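Side-chain contacts in Amy13K (Eubacterium rectale DSM 17629, PDB 6B3P), which binds starch-type malto-oligosaccharides through two family 26 carbohydrate-binding modules that belong to a surface-anchored alpha-amylase of a gut bacterium: residues 42-47 and 97-102; 80-85 and 158-163; 84-89 and 93-98. One frame throughout, in Å; residues are numbered along the deposited sequence. Where two conformers were deposited one is given.

Overall arrangement
The chain first builds the sheet that holds strands 44-50 and 82-87, then passes through a connecting loop into the sheets of the second half. Contact 1 starts at 42-47 and closes a long loop when 97-102 comes back against it. Contacts 2 and 3 both start on strand 82-87. Contact 3 closes a short loop just beyond the 82-87/91-92 hairpin; it lies within the loop of contact 1 and shares Ala97 and Asp98 with it. Contact 2 starts inside that same loop but waits until 158-163, so the two cross. Contact 3 folds the connection onto the first sheet, contact 1 fixes it there through tryptophans, and contact 2 bridges the two halves at the surface.

Contact 1: residues 42-47 and 97-102. With EDO (1,2-ethanediol), chain J; EDO (1,2-ethanediol), chain L.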
loop_
_atom_site.group_PDB
_atom_site.type_symbol
_atom_site.label_atom_id
_atom_site.label_comp_id
_atom_site.label_asym_id
_atom_site.label_seq_id
_atom_site.Cartn_x
_atom_site.Cartn_y
_atom_site.Cartn_z
ATOM N N GLU A 42 9.160 -13.943 -2.965
ATOM C CA GLU A 42 8.964 -14.891 -4.056
ATOM C C GLU A 42 7.895 -15.920 -3.716
ATOM O O GLU A 42 7.913 -16.512 -2.638
ATOM C CB GLU A 42 10.279 -15.602 -4.383
ATOM C CG GLU A 42 10.217 -16.480 -5.623
ATOM C CD GLU A 42 11.508 -17.236 -5.865
ATOM O OE1 GLU A 42 12.395 -17.204 -4.986
ATOM O OE2 GLU A 42 11.637 -17.865 -6.936
ATOM N N GLY A 43 6.969 -16.128 -4.645
ATOM C CA GLY A 43 5.914 -17.107 -4.470
ATOM C C GLY A 43 4.626 -16.515 -3.924
ATOM O O GLY A 43 3.583 -17.168 -3.956
ATOM N N TRP A 44 4.698 -15.283 -3.423
ATOM C CA TRP A 44 3.533 -14.602 -2.854
ATOM C C TRP A 44 2.902 -13.625 -3.841
ATOM O O TRP A 44 3.587 -13.064 -4.700
ATOM C CB TRP A 44 3.918 -13.846 -1.582
ATOM C CG TRP A 44 4.249 -14.725 -0.413
ATOM C CD1 TRP A 44 5.435 -15.354 -0.166
ATOM C CD2 TRP A 44 3.382 -15.065 0.678
ATOM N NE1 TRP A 44 5.360 -16.066 1.006
ATOM C CE2 TRP A 44 4.110 -15.904 1.544
ATOM C CE3 TRP A 44 2.062 -14.742 1.004
ATOM C CZ2 TRP A 44 3.563 -16.422 2.716
ATOM C CZ3 TRP A 44 1.520 -15.260 2.168
ATOM C CH2 TRP A 44 2.269 -16.089 3.009
ATOM N N TYR A 45 1.593 -13.429 -3.705
ATOM C CA TYR A 45 0.860 -12.442 -4.490
ATOM C C TYR A 45 -0.030 -11.629 -3.568
ATOM O O TYR A 45 -0.547 -12.149 -2.578
ATOM C CB TYR A 45 0.036 -13.118 -5.583
ATOM C CG TYR A 45 0.902 -13.862 -6.554
ATOM C CD1 TYR A 45 1.378 -15.129 -6.255
ATOM C CD2 TYR A 45 1.273 -13.285 -7.760
ATOM C CE1 TYR A 45 2.188 -15.810 -7.134
ATOM C CE2 TYR A 45 2.082 -13.956 -8.647
ATOM C CZ TYR A 45 2.542 -15.221 -8.332
ATOM O OH TYR A 45 3.352 -15.894 -9.221
ATOM N N THR A 46 -0.209 -10.358 -3.906
ATOM C CA THR A 46 -0.853 -9.403 -3.013
ATOM C C THR A 46 -1.900 -8.572 -3.741
ATOM O O THR A 46 -1.684 -8.145 -4.875
ATOM C CB THR A 46 0.186 -8.448 -2.377
ATOM O OG1 THR A 46 1.125 -9.205 -1.605
ATOM C CG2 THR A 46 -0.493 -7.417 -1.476
ATOM N N MET A 47 -3.033 -8.348 -3.077
ATOM C CA MET A 47 -4.040 -7.403 -3.554
ATOM C C MET A 47 -4.457 -6.471 -2.425
ATOM O O MET A 47 -4.490 -6.865 -1.256
ATOM C CB MET A 47 -5.269 -8.129 -4.117
ATOM C CG MET A 47 -6.056 -8.954 -3.101
ATOM S SD MET A 47 -7.325 -8.013 -2.222
ATOM C CE MET A 47 -8.562 -7.818 -3.501
ATOM N N ALA A 97 7.424 -13.875 10.115
ATOM C CA ALA A 97 8.501 -13.248 10.878
ATOM C C ALA A 97 9.433 -12.356 10.049
ATOM O O ALA A 97 9.850 -11.294 10.511
ATOM C CB ALA A 97 9.314 -14.321 11.575
ATOM N N ASP A 98 9.727 -12.797 8.828
ATOM C CA ASP A 98 10.725 -12.160 7.974
ATOM C C ASP A 98 10.201 -10.940 7.215
ATOM O O ASP A 98 10.976 -10.217 6.589
ATOM C CB ASP A 98 11.268 -13.180 6.969
ATOM C CG ASP A 98 10.175 -13.774 6.094
ATOM O OD1 ASP A 98 9.342 -14.545 6.618
ATOM O OD2 ASP A 98 10.153 -13.474 4.883
ATOM N N TRP A 99 8.893 -10.709 7.274
ATOM C CA TRP A 99 8.275 -9.609 6.531
ATOM C C TRP A 99 8.478 -8.277 7.250
ATOM O O TRP A 99 8.422 -8.208 8.479
ATOM C CB TRP A 99 6.779 -9.857 6.327
ATOM C CG TRP A 99 6.458 -10.888 5.282
ATOM C CD1 TRP A 99 7.004 -12.134 5.161
ATOM C CD2 TRP A 99 5.503 -10.765 4.217
ATOM N NE1 TRP A 99 6.450 -12.793 4.088
ATOM C CE2 TRP A 99 5.527 -11.974 3.493
ATOM C CE3 TRP A 99 4.631 -9.751 3.808
ATOM C CZ2 TRP A 99 4.713 -12.196 2.382
ATOM C CZ3 TRP A 99 3.826 -9.972 2.702
ATOM C CH2 TRP A 99 3.871 -11.185 2.005
ATOM N N LYS A 100 8.721 -7.227 6.470
ATOM C CA LYS A 100 8.818 -5.866 6.991
ATOM C C LYS A 100 7.613 -5.045 6.554
ATOM O O LYS A 100 6.835 -5.475 5.700
ATOM C CB LYS A 100 10.097 -5.182 6.508
ATOM C CG LYS A 100 11.369 -5.961 6.749
ATOM C CD LYS A 100 11.800 -5.887 8.198
ATOM C CE LYS A 100 13.189 -6.479 8.390
ATOM N NZ LYS A 100 14.215 -5.802 7.543
ATOM N N TYR A 101 7.473 -3.860 7.137
ATOM C CA TYR A 101 6.450 -2.911 6.717
ATOM C C TYR A 101 7.054 -1.897 5.765
ATOM O O TYR A 101 7.810 -1.015 6.175
ATOM C CB TYR A 101 5.829 -2.220 7.927
ATOM C CG TYR A 101 5.021 -3.173 8.763
ATOM C CD1 TYR A 101 5.608 -3.884 9.798
ATOM C CD2 TYR A 101 3.676 -3.385 8.499
ATOM C CE1 TYR A 101 4.876 -4.767 10.558
ATOM C CE2 TYR A 101 2.934 -4.270 9.251
ATOM C CZ TYR A 101 3.540 -4.961 10.279
ATOM O OH TYR A 101 2.806 -5.841 11.037
ATOM N N VAL A 102 6.709 -2.036 4.491
ATOM C CA VAL A 102 7.287 -1.221 3.431
ATOM C C VAL A 102 6.261 -0.217 2.929
ATOM O O VAL A 102 5.306 -0.578 2.239
ATOM C CB VAL A 102 7.772 -2.091 2.258
ATOM C CG1 VAL A 102 8.496 -1.241 1.221
ATOM C CG2 VAL A 102 8.677 -3.195 2.766
HETATM C C1 EDO J . 10.765 -7.108 2.326
HETATM O O1 EDO J . 10.397 -7.412 3.679
HETATM C C2 EDO J . 11.316 -5.688 2.258
HETATM O O2 EDO J . 12.499 -5.566 3.056
HETATM C C1 EDO L . 3.948 -19.022 -7.800
HETATM O O1 EDO L . 4.872 -18.348 -8.669
HETATM C C2 EDO L . 4.094 -20.533 -7.954
HETATM O O2 EDO L . 3.677 -20.933 -9.268
#
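Trp99 drives the edge of its indole into the face of Trp44, a T-shaped stack that fastens the connection from strand 91-92 to strand 101-108 onto the beta-sheet that holds strand 44-50. Trp44 lies on strand 44-50, while Trp99 sits in the loop just ahead of strand 101-108. The tight part is very small. CZ2 of Trp99 stands over the middle of the Trp44 indole, 3.6 Å from its CD2, and CH2 follows beside it, 4.1 Å from CE3 of Trp44. The six-membered rings have centroids 5.1 Å apart and planes at 77°, so the rim hydrogens of one indole point into the pi cloud of the other. The Trp44 side chain leaves the strand toward 97-102, and chi1 of -70°, with CG anti to the carbonyl carbon, places the ring so that one face meets Trp99. Tryptophan suits both places: the backbones stay far apart, and two large rings can span the gap. Trp86 meets both rings and His41 stacks on Trp99, so the pair belongs to a larger aromatic cluster in which Trp99 is buried.

The remainder is loose. Tyr45, the next residue along the strand, points away from 97-102, as alternation in a strand demands, and its hydroxyl shares a hydrogen bond with a molecule of 1,2-ethanediol. A second ethanediol lies at the start of strand 101-108, beside Lys100 and Val102; both molecules probably come from the crystallisation liquor. Val102 CG2 comes within 3.7 Å of C2 of this second one. Its O1 accepts a hydrogen bond from the backbone of exposed Lys100, whose N lies 3.3 Å away.

Contact 2: residues 80-85 and 158-163. With FMT (formic acid), chain B.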
loop_
_atom_site.group_PDB
_atom_site.type_symbol
_atom_site.label_atom_id
_atom_site.label_comp_id
_atom_site.label_asym_id
_atom_site.label_seq_id
_atom_site.Cartn_x
_atom_site.Cartn_y
_atom_site.Cartn_z
ATOM N N LYS A 80 -14.176 -3.261 11.666
ATOM C CA LYS A 80 -12.728 -3.054 11.681
ATOM C C LYS A 80 -12.320 -1.853 10.831
ATOM O O LYS A 80 -13.003 -1.501 9.870
ATOM C CB LYS A 80 -12.000 -4.304 11.178
ATOM C CG LYS A 80 -12.313 -5.579 11.955
ATOM C CD LYS A 80 -11.866 -5.496 13.409
ATOM C CE LYS A 80 -12.107 -6.817 14.128
ATOM N NZ LYS A 80 -11.575 -6.841 15.523
ATOM N N ALA A 81 -11.198 -1.234 11.190
ATOM C CA ALA A 81 -10.663 -0.094 10.448
ATOM C C ALA A 81 -9.692 -0.565 9.367
ATOM O O ALA A 81 -9.531 0.086 8.336
ATOM C CB ALA A 81 -9.975 0.878 11.394
ATOM N N GLU A 82 -9.044 -1.697 9.617
ATOM C CA GLU A 82 -8.101 -2.275 8.664
ATOM C C GLU A 82 -7.946 -3.768 8.903
ATOM O O GLU A 82 -8.276 -4.266 9.978
ATOM C CB GLU A 82 -6.741 -1.588 8.772
ATOM C CG GLU A 82 -6.100 -1.707 10.142
ATOM C CD GLU A 82 -4.918 -0.775 10.305
ATOM O OE1 GLU A 82 -5.130 0.451 10.412
ATOM O OE2 GLU A 82 -3.776 -1.269 10.322
ATOM N N ALA A 83 -7.434 -4.480 7.902
ATOM C CA ALA A 83 -7.187 -5.912 8.032
ATOM C C ALA A 83 -6.195 -6.393 6.980
ATOM O O ALA A 83 -6.359 -6.115 5.793
ATOM C CB ALA A 83 -8.492 -6.690 7.918
ATOM N N GLU A 84 -5.157 -7.098 7.425
ATOM C CA GLU A 84 -4.237 -7.767 6.511
ATOM C C GLU A 84 -4.244 -9.267 6.764
ATOM O O GLU A 84 -4.111 -9.710 7.906
ATOM C CB GLU A 84 -2.815 -7.225 6.646
ATOM C CG GLU A 84 -1.856 -7.863 5.650
ATOM C CD GLU A 84 -0.525 -7.143 5.541
ATOM O OE1 GLU A 84 -0.221 -6.297 6.406
ATOM O OE2 GLU A 84 0.220 -7.429 4.580
ATOM N N TYR A 85 -4.392 -10.037 5.690
ATOM C CA TYR A 85 -4.433 -11.491 5.772
ATOM C C TYR A 85 -3.277 -12.118 5.003
ATOM O O TYR A 85 -2.825 -11.581 3.991
ATOM C CB TYR A 85 -5.757 -12.029 5.222
ATOM C CG TYR A 85 -6.973 -11.682 6.049
ATOM C CD1 TYR A 85 -7.353 -12.472 7.126
ATOM C CD2 TYR A 85 -7.749 -10.573 5.745
ATOM C CE1 TYR A 85 -8.468 -12.160 7.881
ATOM C CE2 TYR A 85 -8.864 -10.254 6.492
ATOM C CZ TYR A 85 -9.220 -11.049 7.559
ATOM O OH TYR A 85 -10.333 -10.734 8.307
ATOM N N ASP A 158 10.550 -2.462 10.878
ATOM C CA ASP A 158 10.352 -3.802 11.418
ATOM C C ASP A 158 8.996 -3.930 12.104
ATOM O O ASP A 158 8.490 -5.039 12.288
ATOM C CB ASP A 158 11.464 -4.156 12.407
ATOM C CG ASP A 158 12.825 -4.263 11.742
ATOM O OD1 ASP A 158 12.893 -4.155 10.501
ATOM O OD2 ASP A 158 13.828 -4.463 12.457
ATOM N N VAL A 159 8.417 -2.792 12.478
ATOM C CA VAL A 159 7.132 -2.768 13.165
ATOM C C VAL A 159 6.154 -1.837 12.460
ATOM O O VAL A 159 6.546 -0.984 11.662
ATOM C CB VAL A 159 7.285 -2.329 14.639
ATOM C CG1 VAL A 159 8.206 -3.290 15.386
ATOM C CG2 VAL A 159 7.805 -0.891 14.734
ATOM N N LYS A 160 4.876 -2.012 12.770
ATOM C CA LYS A 160 3.800 -1.280 12.120
ATOM C C LYS A 160 3.560 0.060 12.807
ATOM O O LYS A 160 2.625 0.203 13.597
ATOM C CB LYS A 160 2.530 -2.124 12.136
ATOM C CG LYS A 160 1.383 -1.581 11.325
ATOM C CD LYS A 160 0.234 -2.564 11.375
ATOM C CE LYS A 160 -1.041 -1.975 10.830
ATOM N NZ LYS A 160 -1.564 -0.873 11.688
ATOM N N GLN A 161 4.406 1.039 12.497
ATOM C CA GLN A 161 4.351 2.334 13.165
ATOM C C GLN A 161 4.014 3.460 12.201
ATOM O O GLN A 161 4.666 3.626 11.169
ATOM C CB GLN A 161 5.684 2.629 13.854
ATOM C CG GLN A 161 5.634 3.834 14.784
ATOM C CD GLN A 161 6.733 3.822 15.827
ATOM O OE1 GLN A 161 6.966 2.810 16.489
ATOM N NE2 GLN A 161 7.415 4.952 15.981
ATOM N N ASN A 162 2.988 4.232 12.546
ATOM C CA ASN A 162 2.646 5.425 11.789
ATOM C C ASN A 162 3.767 6.447 11.907
ATOM O O ASN A 162 4.531 6.441 12.872
ATOM C CB ASN A 162 1.328 6.028 12.281
ATOM C CG ASN A 162 0.147 5.093 12.088
ATOM O OD1 ASN A 162 0.208 4.147 11.301
ATOM N ND2 ASN A 162 -0.941 5.359 12.802
ATOM N N PHE A 163 3.866 7.322 10.915
ATOM C CA PHE A 163 4.861 8.381 10.932
ATOM C C PHE A 163 4.378 9.543 10.080
ATOM O O PHE A 163 3.277 9.503 9.530
ATOM C CB PHE A 163 6.212 7.866 10.431
ATOM C CG PHE A 163 6.175 7.309 9.040
ATOM C CD1 PHE A 163 5.779 6.001 8.815
ATOM C CD2 PHE A 163 6.549 8.087 7.956
ATOM C CE1 PHE A 163 5.749 5.482 7.536
ATOM C CE2 PHE A 163 6.521 7.572 6.674
ATOM C CZ PHE A 163 6.120 6.269 6.463
HETATM C C FMT B . -9.192 -2.747 13.479
HETATM O O1 FMT B . -8.808 -2.296 12.407
HETATM O O2 FMT B . -9.927 -2.103 14.227
#
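An inverse gamma turn centred on Lys160, in the loop between strands 150-157 and 163-168, presents a lysine to Glu82 at the start of strand 82-87 and so makes a surface salt bridge between the two halves of the protein. The turn is closed by a weak backbone bond from Gln161 N to Val159 O, and it leaves the Lys160 side chain aimed across the gap. The two side chains approach from opposite directions, and both must be long, for their CA atoms are 12.4 Å apart. Lys160 runs extended from CA to CE and bends only at its last torsion (chi4 -67°), which turns NZ toward the carboxylate. Glu82 holds CG between its backbone N and carbonyl carbon and is extended beyond it.

A single carboxylate oxygen makes the contact: NZ of Lys160 donates to OE2 of Glu82 at a modelled 2.6 Å, whereas OE1 of Glu82 stays 4.0 Å from the same nitrogen. OE2 is crowded in the model, so the exact length of the bond is doubtful, although the pairing of the charges is plain. The ammonium also donates to Val182 O, which ties its position to the loop after strand 178-180.

At the backbone of Ala81 and Glu82, a molecule of formic acid, probably from the crystallisation liquor, accepts two consecutive N-H groups on its O1, from Ala81 N and from Glu82 N, each at 2.9 Å. With only 73 Å² buried between the segments, solvent probably weakens the attraction between the two charges, and the lysine ammonium does not depend on the carboxylate alone, since Val182 O gives it a second acceptor.

Contact 3: residues 84-89 and 93-98; sequences EYWFDG and ETKPAD
The ammonium of Lys95 is gripped by two carbonyl oxygens of its own loop: NZ donates to Pro96 O at 2.9 Å and also to Trp99 O. Its chain bends at chi3 (72°) and chi4 to curl back to them, leaving the apolar start of the lysine to lie on Trp86. The setting is a beta-hairpin, in which strand 82-87 turns back into the short edge strand 91-92, and the loop that follows folds over the indole.

Trp86 is the platform. Lys95 CA sits over its six-membered ring, 3.7 Å from the centroid and 13° off the normal, and Pro96 CD lies over the five-membered ring, 3.4 Å from that centroid. Both are CH-pi contacts on the same face. Proline suits this place, since its CD bears hydrogens made slightly positive by the adjoining nitrogen and its ring keeps them turned to the indole. Lys95 CB adds to the cover, 3.6 Å from Trp86 CH2. Glu84 CG lies against the opposite face, so that the tryptophan is held flat between hairpin and loop; the carboxylate of Glu84 reaches on to Thr185 and Asn6.

Toward Glu84 and Tyr85 the contact becomes more polar and more open. Glu93 runs beside Tyr85, pointing the same way, and brings its CG to 3.4 Å from Tyr85 CE1, with the carboxylate and ring planes 75° apart. A long, flexible glutamate fits here because its CG can lie alongside Tyr85 CE1 and CD1 while the carboxylate runs on to the solvent side. One water joins the two backbones, donating to Glu84 O at 2.8 Å and to Glu93 O at 2.9 Å.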
loop_
_atom_site.group_PDB
_atom_site.type_symbol
_atom_site.label_atom_id
_atom_site.label_comp_id
_atom_site.label_asym_id
_atom_site.label_seq_id
_atom_site.Cartn_x
_atom_site.Cartn_y
_atom_site.Cartn_z
ATOM N N GLU A 84 -5.157 -7.098 7.425
ATOM C CA GLU A 84 -4.237 -7.767 6.511
ATOM C C GLU A 84 -4.244 -9.267 6.764
ATOM O O GLU A 84 -4.111 -9.710 7.906
ATOM C CB GLU A 84 -2.815 -7.225 6.646
ATOM C CG GLU A 84 -1.856 -7.863 5.650
ATOM C CD GLU A 84 -0.525 -7.143 5.541
ATOM O OE1 GLU A 84 -0.221 -6.297 6.406
ATOM O OE2 GLU A 84 0.220 -7.429 4.580
ATOM N N TYR A 85 -4.392 -10.037 5.690
ATOM C CA TYR A 85 -4.433 -11.491 5.772
ATOM C C TYR A 85 -3.277 -12.118 5.003
ATOM O O TYR A 85 -2.825 -11.581 3.991
ATOM C CB TYR A 85 -5.757 -12.029 5.222
ATOM C CG TYR A 85 -6.973 -11.682 6.049
ATOM C CD1 TYR A 85 -7.353 -12.472 7.126
ATOM C CD2 TYR A 85 -7.749 -10.573 5.745
ATOM C CE1 TYR A 85 -8.468 -12.160 7.881
ATOM C CE2 TYR A 85 -8.864 -10.254 6.492
ATOM C CZ TYR A 85 -9.220 -11.049 7.559
ATOM O OH TYR A 85 -10.333 -10.734 8.307
ATOM N N TRP A 86 -2.806 -13.256 5.501
ATOM C CA TRP A 86 -1.863 -14.100 4.777
ATOM C C TRP A 86 -2.478 -15.480 4.592
ATOM O O TRP A 86 -2.928 -16.089 5.562
ATOM C CB TRP A 86 -0.535 -14.219 5.526
ATOM C CG TRP A 86 0.278 -12.957 5.545
ATOM C CD1 TRP A 86 1.307 -12.631 4.710
ATOM C CD2 TRP A 86 0.133 -11.854 6.449
ATOM N NE1 TRP A 86 1.809 -11.397 5.037
ATOM C CE2 TRP A 86 1.106 -10.898 6.099
ATOM C CE3 TRP A 86 -0.727 -11.583 7.516
ATOM C CZ2 TRP A 86 1.243 -9.690 6.781
ATOM C CZ3 TRP A 86 -0.588 -10.382 8.191
ATOM C CH2 TRP A 86 0.389 -9.452 7.821
ATOM N N PHE A 87 -2.515 -15.967 3.355
ATOM C CA PHE A 87 -3.018 -17.310 3.100
ATOM C C PHE A 87 -1.895 -18.219 2.618
ATOM O O PHE A 87 -1.395 -18.078 1.505
ATOM C CB PHE A 87 -4.157 -17.295 2.083
ATOM C CG PHE A 87 -4.969 -18.554 2.086
ATOM C CD1 PHE A 87 -4.504 -19.694 1.447
ATOM C CD2 PHE A 87 -6.185 -18.607 2.745
ATOM C CE1 PHE A 87 -5.241 -20.862 1.456
ATOM C CE2 PHE A 87 -6.931 -19.774 2.756
ATOM C CZ PHE A 87 -6.458 -20.902 2.111
ATOM N N ASP A 88 -1.517 -19.148 3.487
ATOM C CA ASP A 88 -0.449 -20.102 3.225
ATOM C C ASP A 88 -0.852 -21.435 3.849
ATOM O O ASP A 88 -0.382 -21.798 4.927
ATOM C CB ASP A 88 0.880 -19.591 3.799
ATOM C CG ASP A 88 2.047 -20.520 3.509
ATOM O OD1 ASP A 88 1.883 -21.448 2.694
ATOM O OD2 ASP A 88 3.136 -20.309 4.085
ATOM N N GLY A 89 -1.746 -22.150 3.171
ATOM C CA GLY A 89 -2.310 -23.375 3.703
ATOM C C GLY A 89 -3.596 -23.131 4.466
ATOM O O GLY A 89 -4.415 -24.037 4.629
ATOM N N GLU A 93 -3.881 -14.008 10.215
ATOM C CA GLU A 93 -3.737 -12.562 10.382
ATOM C C GLU A 93 -2.401 -12.235 11.043
ATOM O O GLU A 93 -2.160 -11.102 11.467
ATOM C CB GLU A 93 -4.890 -11.997 11.212
ATOM C CG GLU A 93 -6.213 -12.000 10.480
ATOM C CD GLU A 93 -7.365 -11.557 11.359
ATOM O OE1 GLU A 93 -7.194 -10.592 12.132
ATOM O OE2 GLU A 93 -8.439 -12.184 11.279
ATOM N N THR A 94 -1.534 -13.241 11.120
ATOM C CA THR A 94 -0.229 -13.101 11.752
ATOM C C THR A 94 0.853 -12.907 10.694
ATOM O O THR A 94 1.055 -13.764 9.832
ATOM C CB THR A 94 0.106 -14.334 12.618
ATOM O OG1 THR A 94 -0.949 -14.558 13.562
ATOM C CG2 THR A 94 1.418 -14.136 13.365
ATOM N N LYS A 95 1.544 -11.773 10.763
ATOM C CA LYS A 95 2.612 -11.463 9.818
ATOM C C LYS A 95 3.736 -12.493 9.912
ATOM O O LYS A 95 4.194 -12.801 11.009
ATOM C CB LYS A 95 3.171 -10.061 10.086
ATOM C CG LYS A 95 4.271 -9.620 9.122
ATOM C CD LYS A 95 4.960 -8.339 9.586
ATOM C CE LYS A 95 5.851 -8.567 10.805
ATOM N NZ LYS A 95 7.043 -9.407 10.499
ATOM N N PRO A 96 4.181 -13.036 8.767
ATOM C CA PRO A 96 5.351 -13.918 8.851
ATOM C C PRO A 96 6.569 -13.169 9.388
ATOM O O PRO A 96 6.719 -11.974 9.135
ATOM C CB PRO A 96 5.568 -14.370 7.405
ATOM C CG PRO A 96 4.248 -14.182 6.740
ATOM C CD PRO A 96 3.604 -13.008 7.411
ATOM N N ALA A 97 7.424 -13.875 10.115
ATOM C CA ALA A 97 8.501 -13.248 10.878
ATOM C C ALA A 97 9.433 -12.356 10.049
ATOM O O ALA A 97 9.850 -11.294 10.511
ATOM C CB ALA A 97 9.314 -14.321 11.575
ATOM N N ASP A 98 9.727 -12.797 8.828
ATOM C CA ASP A 98 10.725 -12.160 7.974
ATOM C C ASP A 98 10.201 -10.940 7.215
ATOM O O ASP A 98 10.976 -10.217 6.589
ATOM C CB ASP A 98 11.268 -13.180 6.969
ATOM C CG ASP A 98 10.175 -13.774 6.094
ATOM O OD1 ASP A 98 9.342 -14.545 6.618
ATOM O OD2 ASP A 98 10.153 -13.474 4.883
HETATM O O HOH W 1 -3.257 -8.655 10.359
HETATM O O HOH W 2 -5.736 -7.963 10.676
#